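Local atomic coordinates of BH0493 protein (Bacillus halodurans C-125, PDB entry 2PNK), a protein that binds zinc and probably interconverts aldose and ketose uronates as a uronate isomerase. Residues A[13-18]-A[374-379]; A[75-80]-A[112-117]; A[175-180]-A[235-240]; A[221-226]-A[256-261]. All blocks are in the same frame, centred on the assembly; numbering follows the deposited sequence.

Contact 1: A[13-18]-A[374-379]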
# COMPACT_ATOMS: atom_id res chain seq x y z
N LYS A 13 -20.24 -9.57 21.47
CA LYS A 13 -21.36 -9.83 20.60
C LYS A 13 -20.94 -10.10 19.16
O LYS A 13 -21.46 -11.02 18.51
CB LYS A 13 -22.33 -8.67 20.70
CG LYS A 13 -23.08 -8.69 22.05
CD LYS A 13 -24.32 -7.79 22.01
CE LYS A 13 -24.92 -7.58 23.38
NZ LYS A 13 -25.74 -8.77 23.71
N VAL A 14 -20.02 -9.29 18.64
CA VAL A 14 -19.54 -9.49 17.28
C VAL A 14 -18.77 -10.79 17.16
O VAL A 14 -19.00 -11.55 16.22
CB VAL A 14 -18.70 -8.33 16.77
CG1 VAL A 14 -18.20 -8.65 15.35
CG2 VAL A 14 -19.50 -7.01 16.80
N LYS A 15 -17.85 -11.04 18.09
CA LYS A 15 -17.02 -12.23 18.01
C LYS A 15 -17.90 -13.47 18.09
O LYS A 15 -17.67 -14.41 17.35
CB LYS A 15 -15.94 -12.27 19.10
CG LYS A 15 -14.83 -11.30 18.91
CD LYS A 15 -13.92 -11.23 20.16
CE LYS A 15 -12.94 -10.06 20.03
NZ LYS A 15 -12.19 -9.76 21.28
N ASN A 16 -18.93 -13.44 18.94
CA ASN A 16 -19.92 -14.50 19.02
C ASN A 16 -20.70 -14.67 17.69
O ASN A 16 -20.89 -15.79 17.21
CB ASN A 16 -20.94 -14.26 20.16
CG ASN A 16 -20.36 -14.49 21.56
OD1 ASN A 16 -19.37 -15.19 21.74
ND2 ASN A 16 -21.00 -13.90 22.56
N ALA A 17 -21.17 -13.56 17.12
CA ALA A 17 -21.91 -13.61 15.86
C ALA A 17 -21.05 -14.23 14.76
O ALA A 17 -21.51 -15.10 14.04
CB ALA A 17 -22.37 -12.24 15.45
N VAL A 18 -19.80 -13.77 14.68
CA VAL A 18 -18.88 -14.20 13.62
C VAL A 18 -18.56 -15.68 13.80
O VAL A 18 -18.62 -16.46 12.85
CB VAL A 18 -17.60 -13.34 13.59
CG1 VAL A 18 -16.44 -13.97 12.74
CG2 VAL A 18 -17.92 -11.92 13.08
N ILE A 374 -11.59 -10.25 10.65
CA ILE A 374 -12.85 -9.65 10.20
C ILE A 374 -13.73 -9.18 11.37
O ILE A 374 -14.35 -8.11 11.29
CB ILE A 374 -13.65 -10.61 9.23
CG1 ILE A 374 -12.78 -10.87 7.99
CG2 ILE A 374 -15.00 -10.00 8.85
CD1 ILE A 374 -13.12 -12.15 7.20
N ALA A 375 -13.76 -9.96 12.45
CA ALA A 375 -14.47 -9.56 13.69
C ALA A 375 -13.95 -8.20 14.17
O ALA A 375 -14.72 -7.30 14.45
CB ALA A 375 -14.24 -10.61 14.77
N GLU A 376 -12.64 -8.02 14.21
CA GLU A 376 -12.06 -6.77 14.70
C GLU A 376 -12.38 -5.60 13.78
O GLU A 376 -12.55 -4.47 14.25
CB GLU A 376 -10.55 -6.90 14.90
CG GLU A 376 -10.09 -7.98 15.91
CD GLU A 376 -10.49 -7.73 17.36
OE1 GLU A 376 -10.98 -6.62 17.67
OE2 GLU A 376 -10.32 -8.65 18.19
N VAL A 377 -12.41 -5.84 12.46
CA VAL A 377 -12.82 -4.76 11.53
C VAL A 377 -14.28 -4.36 11.81
O VAL A 377 -14.60 -3.19 11.95
CB VAL A 377 -12.66 -5.13 10.09
CG1 VAL A 377 -13.23 -4.06 9.20
CG2 VAL A 377 -11.16 -5.42 9.76
N LEU A 378 -15.13 -5.36 11.92
CA LEU A 378 -16.54 -5.13 12.27
C LEU A 378 -16.70 -4.38 13.60
O LEU A 378 -17.47 -3.42 13.68
CB LEU A 378 -17.27 -6.49 12.35
CG LEU A 378 -17.62 -7.15 11.01
CD1 LEU A 378 -18.07 -8.60 11.13
CD2 LEU A 378 -18.72 -6.29 10.34
N ILE A 379 -16.00 -4.80 14.64
CA ILE A 379 -16.03 -4.09 15.91
C ILE A 379 -15.71 -2.60 15.73
O ILE A 379 -16.41 -1.75 16.23
CB ILE A 379 -15.11 -4.76 16.99
CG1 ILE A 379 -15.67 -6.15 17.34
CG2 ILE A 379 -15.03 -3.90 18.25
CD1 ILE A 379 -14.71 -7.15 18.03
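Val-14 of helix 7-20 presses into the 374-379 turns of helix 362-387, and around it the contact is tight. With chi1 at 178°, its CG1 points away from the backbone N and settles 3.8 Å from CB of Leu-378, also touching the carbonyl O of Ala-375. Its CB and CG2 meet Ile-379, whose CG1 lies 3.8 Å from CB of Val-14. One turn later Val-18 repeats the theme with a single methyl, its CG2 meeting CD1 of Leu-378 at 3.9 Å and lying beside Ala-375. Compact beta-branched residues suit one wall and an alanine the other: the small Ala-375 is consistent with the 9.2 Å approach of the axes of 13-18 and 374-379, whose directions differ by 138°. A helix near the start of the chain thus packs on one near its end, in what is probably the helical shell of an amidohydrolase-type barrel; helix 394-413 covers the pair through Ile-397 on Val-14 and Val-401 on Leu-378. The other flank is looser and faces solvent. Lys-15 stretches along it, its aliphatic part useful before its charge: CE rests 3.9 Å from CD1 of Ile-379. Its NZ reaches OE2 of Glu-376 only at 3.8 Å, a long salt bridge made doubtful by the second conformer of the glutamate, and Glu-12 is another long, weak partner.

Contact 2: A[75-80]-A[112-117]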
# COMPACT_ATOMS: atom_id res chain seq x y z
N GLN A 75 9.09 -35.91 3.28
CA GLN A 75 8.92 -34.50 2.96
C GLN A 75 8.40 -33.77 4.20
O GLN A 75 8.95 -32.75 4.61
CB GLN A 75 7.97 -34.33 1.76
CG GLN A 75 8.60 -34.70 0.42
CD GLN A 75 7.63 -34.73 -0.74
OE1 GLN A 75 6.42 -34.60 -0.56
NE2 GLN A 75 8.15 -34.92 -1.94
N ALA A 76 7.33 -34.31 4.79
CA ALA A 76 6.70 -33.73 5.98
C ALA A 76 7.68 -33.61 7.17
O ALA A 76 7.70 -32.59 7.88
CB ALA A 76 5.45 -34.55 6.36
N ASP A 77 8.49 -34.65 7.37
CA ASP A 77 9.53 -34.68 8.43
C ASP A 77 10.56 -33.57 8.24
O ASP A 77 10.89 -32.85 9.19
CB ASP A 77 10.24 -36.04 8.41
CG ASP A 77 9.40 -37.16 9.02
OD1 ASP A 77 8.47 -36.87 9.80
OD2 ASP A 77 9.69 -38.35 8.74
N LEU A 78 11.06 -33.43 7.01
CA LEU A 78 12.03 -32.38 6.69
C LEU A 78 11.44 -31.01 6.98
O LEU A 78 12.06 -30.16 7.61
CB LEU A 78 12.43 -32.45 5.21
CG LEU A 78 13.50 -31.44 4.75
CD1 LEU A 78 14.87 -31.89 5.26
CD2 LEU A 78 13.51 -31.27 3.24
N ILE A 79 10.23 -30.80 6.49
CA ILE A 79 9.57 -29.51 6.62
C ILE A 79 9.33 -29.16 8.10
O ILE A 79 9.56 -28.03 8.54
CB ILE A 79 8.26 -29.49 5.81
CG1 ILE A 79 8.58 -29.47 4.30
CG2 ILE A 79 7.43 -28.28 6.20
CD1 ILE A 79 7.35 -29.31 3.42
N TRP A 80 8.89 -30.16 8.87
CA TRP A 80 8.68 -29.98 10.31
C TRP A 80 9.99 -29.56 10.98
O TRP A 80 10.03 -28.53 11.66
CB TRP A 80 8.16 -31.30 10.90
CG TRP A 80 7.81 -31.27 12.35
CD1 TRP A 80 8.55 -31.78 13.37
CD2 TRP A 80 6.61 -30.74 12.95
NE1 TRP A 80 7.90 -31.61 14.57
CE2 TRP A 80 6.71 -30.96 14.34
CE3 TRP A 80 5.48 -30.09 12.44
CZ2 TRP A 80 5.73 -30.56 15.24
CZ3 TRP A 80 4.48 -29.69 13.35
CH2 TRP A 80 4.62 -29.92 14.73
N ASP A 112 4.73 -33.82 19.01
CA ASP A 112 4.82 -35.26 18.78
C ASP A 112 4.15 -35.60 17.45
O ASP A 112 3.02 -36.08 17.40
CB ASP A 112 4.16 -36.02 19.93
CG ASP A 112 4.54 -37.49 19.96
OD1 ASP A 112 5.19 -38.02 19.02
OD2 ASP A 112 4.16 -38.12 20.95
N LEU A 113 4.88 -35.34 16.38
CA LEU A 113 4.39 -35.57 15.02
C LEU A 113 3.90 -37.01 14.80
O LEU A 113 2.93 -37.23 14.08
CB LEU A 113 5.48 -35.22 14.02
CG LEU A 113 5.19 -35.22 12.52
CD1 LEU A 113 3.97 -34.35 12.15
CD2 LEU A 113 6.46 -34.71 11.83
N GLN A 114 4.56 -38.00 15.41
CA GLN A 114 4.12 -39.39 15.25
C GLN A 114 2.75 -39.62 15.88
O GLN A 114 1.93 -40.34 15.31
CB GLN A 114 5.13 -40.39 15.81
CG GLN A 114 6.49 -40.39 15.11
CD GLN A 114 6.44 -40.48 13.57
OE1 GLN A 114 5.56 -41.10 12.96
NE2 GLN A 114 7.42 -39.85 12.93
N VAL A 115 2.49 -39.02 17.03
CA VAL A 115 1.18 -39.14 17.65
C VAL A 115 0.12 -38.42 16.83
O VAL A 115 -0.98 -38.94 16.67
CB VAL A 115 1.18 -38.73 19.13
CG1 VAL A 115 -0.23 -38.44 19.64
CG2 VAL A 115 1.79 -39.85 19.94
N TYR A 116 0.44 -37.25 16.27
CA TYR A 116 -0.50 -36.55 15.39
C TYR A 116 -0.92 -37.43 14.23
O TYR A 116 -2.09 -37.53 13.90
CB TYR A 116 0.09 -35.25 14.83
CG TYR A 116 0.65 -34.31 15.86
CD1 TYR A 116 0.18 -34.28 17.17
CD2 TYR A 116 1.65 -33.40 15.50
CE1 TYR A 116 0.71 -33.39 18.10
CE2 TYR A 116 2.18 -32.51 16.42
CZ TYR A 116 1.71 -32.50 17.71
OH TYR A 116 2.25 -31.61 18.60
N ARG A 117 0.05 -38.10 13.64
CA ARG A 117 -0.21 -39.00 12.54
C ARG A 117 -1.19 -40.13 12.91
O ARG A 117 -2.02 -40.52 12.11
CB ARG A 117 1.10 -39.56 12.02
CG ARG A 117 1.90 -38.50 11.26
CD ARG A 117 3.31 -39.00 10.94
NE ARG A 117 3.91 -38.14 9.92
CZ ARG A 117 5.21 -37.93 9.75
NH1 ARG A 117 6.10 -38.48 10.54
NH2 ARG A 117 5.60 -37.10 8.80
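Asp-77 and Arg-117 supply the polar half of this contact. The guanidinium approaches end-on and both terminal nitrogens, NH1 and NH2, grip the same oxygen, OD1 of Asp-77, each at 3.0 Å. NH1 arrives on the syn side close to the carboxylate plane, whereas NH2 comes from well above it, because the two flat groups are turned 65° against each other. CB of the small Ala-76 abuts the guanidinium edge at NH2 of Arg-117, and Leu-113 CG covers one face from within the arginine's own helix.

The apolar half centres on Trp-80. Methyl CD2 of Leu-113 sits over one face in a CH-pi contact, 4.0 Å from the centroid of the five-membered ring of Trp-80. At the far end of the indole, CH2 of Trp-80 points to the edge of Tyr-116, 3.9 Å from its CE2. Large side chains suit these places, as the axes of 75-80 and 113-117 come no nearer than 12.5 Å in this all-helical part of the chain.

Tyr-116 turns its hydroxyl to Asp-107 O, while Arg-117 NE takes Asp-44 as a second acidic partner. Two carboxylates beside the buried guanidinium probably offset its charge and that of nearby Arg-73, and the two arginines would tend to keep both acids ionised.

Contact 3: A[175-180]-A[235-240]. With GOL (glycerol), chain P.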
# COMPACT_ATOMS: atom_id res chain seq x y z
N LEU A 175 -8.94 -24.22 -21.49
CA LEU A 175 -9.68 -23.76 -22.65
C LEU A 175 -9.30 -22.31 -22.99
O LEU A 175 -9.04 -21.96 -24.15
CB LEU A 175 -11.19 -23.86 -22.39
CG LEU A 175 -12.12 -23.37 -23.50
CD1 LEU A 175 -12.17 -24.39 -24.68
CD2 LEU A 175 -13.53 -23.09 -22.94
N LEU A 176 -9.27 -21.46 -21.99
CA LEU A 176 -9.03 -20.03 -22.24
C LEU A 176 -7.57 -19.63 -22.41
O LEU A 176 -7.29 -18.74 -23.21
CB LEU A 176 -9.68 -19.17 -21.13
CG LEU A 176 -11.21 -19.18 -21.04
CD1 LEU A 176 -11.63 -18.29 -19.87
CD2 LEU A 176 -11.82 -18.66 -22.29
N ASN A 177 -6.66 -20.21 -21.64
CA ASN A 177 -5.28 -19.77 -21.63
C ASN A 177 -4.37 -20.67 -22.49
O ASN A 177 -3.24 -20.27 -22.82
CB ASN A 177 -4.74 -19.76 -20.18
CG ASN A 177 -5.49 -18.84 -19.25
OD1 ASN A 177 -6.00 -17.79 -19.64
ND2 ASN A 177 -5.55 -19.22 -17.98
N GLU A 178 -4.85 -21.87 -22.84
CA GLU A 178 -4.07 -22.87 -23.55
C GLU A 178 -4.84 -23.49 -24.73
O GLU A 178 -4.67 -24.66 -25.02
CB GLU A 178 -3.64 -23.98 -22.58
CG GLU A 178 -2.71 -23.50 -21.49
CD GLU A 178 -2.54 -24.54 -20.38
OE1 GLU A 178 -1.74 -25.48 -20.59
OE2 GLU A 178 -3.19 -24.40 -19.30
N TYR A 179 -5.67 -22.68 -25.40
CA TYR A 179 -6.59 -23.18 -26.43
C TYR A 179 -5.91 -23.99 -27.51
O TYR A 179 -6.36 -25.08 -27.86
CB TYR A 179 -7.34 -22.02 -27.08
CG TYR A 179 -8.41 -22.50 -28.06
CD1 TYR A 179 -9.47 -23.30 -27.63
CD2 TYR A 179 -8.33 -22.17 -29.41
CE1 TYR A 179 -10.42 -23.75 -28.53
CE2 TYR A 179 -9.29 -22.62 -30.31
CZ TYR A 179 -10.33 -23.40 -29.87
OH TYR A 179 -11.28 -23.83 -30.77
N GLU A 180 -4.77 -23.50 -27.98
CA GLU A 180 -4.09 -24.15 -29.09
C GLU A 180 -3.67 -25.57 -28.73
O GLU A 180 -3.66 -26.45 -29.59
CB GLU A 180 -2.89 -23.31 -29.58
CG GLU A 180 -2.69 -23.34 -31.07
CD GLU A 180 -3.81 -22.62 -31.83
OE1 GLU A 180 -3.99 -21.38 -31.62
OE2 GLU A 180 -4.49 -23.32 -32.62
N SER A 235 -7.17 -12.54 -29.56
CA SER A 235 -6.44 -13.72 -29.16
C SER A 235 -7.47 -14.83 -29.01
O SER A 235 -8.69 -14.59 -29.04
CB SER A 235 -5.76 -13.49 -27.82
OG SER A 235 -6.75 -13.22 -26.83
N ASN A 236 -6.99 -16.06 -28.81
CA ASN A 236 -7.89 -17.19 -28.54
C ASN A 236 -8.70 -16.97 -27.29
O ASN A 236 -9.90 -17.25 -27.26
CB ASN A 236 -7.12 -18.50 -28.45
CG ASN A 236 -6.64 -18.98 -29.78
OD1 ASN A 236 -7.37 -18.88 -30.76
ND2 ASN A 236 -5.46 -19.55 -29.82
N ARG A 237 -8.05 -16.45 -26.24
CA ARG A 237 -8.77 -16.10 -25.00
C ARG A 237 -9.85 -15.04 -25.22
O ARG A 237 -11.00 -15.20 -24.80
CB ARG A 237 -7.79 -15.67 -23.91
CG ARG A 237 -8.48 -15.32 -22.58
CD ARG A 237 -7.56 -15.38 -21.45
NE ARG A 237 -6.54 -14.32 -21.59
CZ ARG A 237 -5.29 -14.42 -21.17
NH1 ARG A 237 -4.84 -15.55 -20.63
NH2 ARG A 237 -4.47 -13.40 -21.34
N GLY A 238 -9.50 -13.97 -25.91
CA GLY A 238 -10.42 -12.89 -26.12
C GLY A 238 -11.65 -13.29 -26.90
O GLY A 238 -12.77 -12.87 -26.57
N ARG A 239 -11.43 -14.13 -27.91
CA ARG A 239 -12.48 -14.59 -28.78
C ARG A 239 -13.37 -15.60 -28.08
O ARG A 239 -14.55 -15.57 -28.29
CB ARG A 239 -11.89 -15.20 -30.06
CG ARG A 239 -11.26 -14.16 -30.98
CD ARG A 239 -10.79 -14.74 -32.32
NE ARG A 239 -9.57 -15.52 -32.19
CZ ARG A 239 -8.35 -15.10 -32.51
NH1 ARG A 239 -8.16 -13.89 -33.03
NH2 ARG A 239 -7.30 -15.91 -32.33
N ILE A 240 -12.79 -16.51 -27.29
CA ILE A 240 -13.62 -17.47 -26.57
C ILE A 240 -14.50 -16.77 -25.54
O ILE A 240 -15.70 -17.09 -25.41
CB ILE A 240 -12.79 -18.61 -25.93
CG1 ILE A 240 -12.15 -19.50 -27.00
CG2 ILE A 240 -13.69 -19.51 -25.08
CD1 ILE A 240 -10.96 -20.28 -26.48
C1 GOL P . -2.67 -20.10 -27.37
O1 GOL P . -4.07 -20.22 -27.38
C2 GOL P . -2.11 -20.94 -26.22
O2 GOL P . -1.32 -20.07 -25.42
C3 GOL P . -1.25 -22.14 -26.67
O3 GOL P . -1.69 -23.40 -26.18
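Ile-240 fills the apolar centre of the contact, wedged among Leu-175, Leu-176 and Tyr-179. Its CD1 lies over the tyrosine face in a CH-pi contact, 4.0 Å from the centroid of the Tyr-179 ring. Its other methyl, CG2, presses on CD2 of Leu-176 at 3.5 Å, tighter than usual for two carbons.

Amides flank this core. Asn-236 ND2 gives one hydrogen to OE1 of Glu-180 at 3.0 Å, from above the carboxylate plane, and another to O1 of a glycerol, probably from the crystallisation liquor, at 2.9 Å. On the other flank Arg-237 NH1 bonds to OD1 of Asn-177 at 2.7 Å; the bend at chi3 (66°) brings its guanidinium edge there, almost perpendicular to the amide.

Further out, Ser-235 N-caps helix 236-252 by accepting from Gly-238 N. Asn-177 is positioned by giving its ND2 to Ser-224 O of strand 221-225, and Glu-180 by a salt bridge from its OE2 to Lys-183. The helix of a beta-alpha-beta unit is thereby joined to helices 173-177 and 179-188.

Neutral amides suit these bridges because they can donate and accept at once. Leu-175 O, by contrast, is buried beneath Ile-240 CD1 without a polar partner, a cost that the surrounding apolar contacts probably offset.

Contact 4: A[221-226]-A[256-261]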
# COMPACT_ATOMS: atom_id res chain seq x y z
N MSE A 221 -18.52 -20.01 -13.39
CA MSE A 221 -17.42 -20.52 -14.23
C MSE A 221 -16.19 -19.65 -13.97
O MSE A 221 -16.33 -18.43 -13.76
CB MSE A 221 -17.79 -20.46 -15.71
CG MSE A 221 -18.86 -21.46 -16.15
SE MSE A 221 -19.21 -21.21 -18.06
CE MSE A 221 -20.39 -19.66 -17.94
N ALA A 222 -15.00 -20.25 -13.96
CA ALA A 222 -13.79 -19.60 -13.44
C ALA A 222 -12.56 -19.72 -14.31
O ALA A 222 -12.39 -20.70 -15.03
CB ALA A 222 -13.45 -20.15 -12.05
N VAL A 223 -11.70 -18.70 -14.22
CA VAL A 223 -10.39 -18.72 -14.85
C VAL A 223 -9.39 -17.89 -14.03
O VAL A 223 -9.76 -16.89 -13.44
CB VAL A 223 -10.44 -18.20 -16.33
CG1 VAL A 223 -10.88 -16.73 -16.40
CG2 VAL A 223 -9.10 -18.40 -17.03
N SER A 224 -8.12 -18.33 -14.00
CA SER A 224 -7.04 -17.51 -13.48
C SER A 224 -6.28 -16.89 -14.62
O SER A 224 -6.01 -17.54 -15.62
CB SER A 224 -6.10 -18.34 -12.63
OG SER A 224 -6.86 -18.99 -11.62
N LEU A 225 -5.88 -15.62 -14.45
CA LEU A 225 -5.41 -14.82 -15.55
C LEU A 225 -4.14 -14.08 -15.19
O LEU A 225 -4.02 -13.62 -14.05
CB LEU A 225 -6.48 -13.77 -15.90
CG LEU A 225 -7.81 -14.34 -16.42
CD1 LEU A 225 -8.91 -13.24 -16.46
CD2 LEU A 225 -7.67 -15.01 -17.79
N PRO A 226 -3.24 -13.90 -16.18
CA PRO A 226 -1.99 -13.23 -15.91
C PRO A 226 -2.14 -11.73 -15.74
O PRO A 226 -3.18 -11.14 -16.06
CB PRO A 226 -1.17 -13.53 -17.16
CG PRO A 226 -2.16 -13.63 -18.22
CD PRO A 226 -3.34 -14.31 -17.59
N PHE A 256 -19.20 -15.11 -13.99
CA PHE A 256 -17.88 -15.43 -14.51
C PHE A 256 -16.88 -14.96 -13.48
O PHE A 256 -16.82 -13.75 -13.20
CB PHE A 256 -17.68 -14.69 -15.84
CG PHE A 256 -16.36 -14.92 -16.51
CD1 PHE A 256 -15.67 -16.10 -16.40
CD2 PHE A 256 -15.83 -13.92 -17.32
CE1 PHE A 256 -14.45 -16.26 -17.06
CE2 PHE A 256 -14.64 -14.08 -17.96
CZ PHE A 256 -13.95 -15.26 -17.83
N ALA A 257 -16.13 -15.91 -12.90
CA ALA A 257 -15.14 -15.61 -11.86
C ALA A 257 -13.76 -15.43 -12.49
O ALA A 257 -13.29 -16.28 -13.24
CB ALA A 257 -15.13 -16.71 -10.78
N MSE A 258 -13.13 -14.30 -12.23
CA MSE A 258 -11.78 -14.07 -12.71
C MSE A 258 -10.81 -13.82 -11.54
O MSE A 258 -11.01 -12.94 -10.71
CB MSE A 258 -11.73 -12.87 -13.66
CG MSE A 258 -12.60 -13.03 -14.88
SE MSE A 258 -12.55 -11.47 -16.06
CE MSE A 258 -13.55 -10.47 -15.04
N MSE A 259 -9.76 -14.61 -11.49
CA MSE A 259 -8.72 -14.45 -10.49
C MSE A 259 -7.48 -13.94 -11.23
O MSE A 259 -6.83 -14.69 -11.92
CB MSE A 259 -8.50 -15.78 -9.80
CG MSE A 259 -9.79 -16.54 -9.64
SE MSE A 259 -9.70 -17.89 -8.33
CE MSE A 259 -8.44 -18.90 -9.09
N ILE A 260 -7.20 -12.65 -11.09
CA ILE A 260 -6.26 -11.97 -11.95
C ILE A 260 -4.94 -11.64 -11.23
O ILE A 260 -4.95 -11.14 -10.10
CB ILE A 260 -6.94 -10.68 -12.50
CG1 ILE A 260 -8.27 -11.01 -13.20
CG2 ILE A 260 -6.03 -9.92 -13.49
CD1 ILE A 260 -9.07 -9.76 -13.61
N GLY A 261 -3.81 -11.90 -11.90
CA GLY A 261 -2.49 -11.45 -11.48
C GLY A 261 -1.45 -12.53 -11.30
O GLY A 261 -0.35 -12.23 -10.89
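Val-223 and Phe-256 meet on one face of a parallel strand pair. At chi1 63° the CG1 of Val-223 stands between its backbone N and carbonyl carbon, the crowded position, which carries it obliquely toward the far end of the phenyl ring, 3.7 Å from CE1 of Phe-256. The ring itself lies with one face beneath CG of Met-258, two residues on and on the same side of the sheet. Farther along, the Leu-225 side chain lies at a slant to those of Met-258 and Ile-260, its CD1 resting 4.0 Å from CB of Met-258 and equally near CG1 of Ile-260. Flexible methionine (present as selenomethionine) and branched residues suit this face, which lies under helices 173-177 and 236-252.

The reverse face pairs small groups at one end, CB of Ala-222 and CB of Ala-257 lying 4.0 Å apart. Beyond them Ser-224 stands beside Met-259, the one large side chain here. The close approach of the serine hydroxyl to the methyl CE is doubtful, since Met-259 has two conformers.

Between the faces, five backbone hydrogen bonds run in the staggered parallel pattern, from Ala-257 N to Met-221 O at 2.7 Å through to Gly-261 N to Leu-225 O at 2.8 Å. The strands diverge by just 17°, as neighbours in a beta-alpha-beta unit joined by helix 236-252, consistent with an amidohydrolase-type barrel. Gly-261 gives the last of these bonds at a positive phi of 124°, a conformation that favours a residue without a side chain.

Met-259 also touches His-27, a zinc ligand of this protein. The pair thus separates a helix-covered face, its own side chains apolar, from one that borders the metal site.

In the fold
Contact 1 joins helix 7-20 to helix 362-387, and the other three are nested within the long loop it closes. Contact 2 is complete before contacts 3 and 4 begin; it lies among helices, its centre 34 Å from that of contact 1 and 35 Å from that of contact 4. Contacts 3 and 4 interlock along the chain, with centres 13 Å apart, and share the unit of strand 221-225, helix 236-252 and strand 256-263. They touch directly through Leu-176 on Val-223 and Arg-237 on Leu-225. Together these two probably build adjoining layers of a barrel whose strands border the metal site, with contacts 1 and 2 in the helices around it.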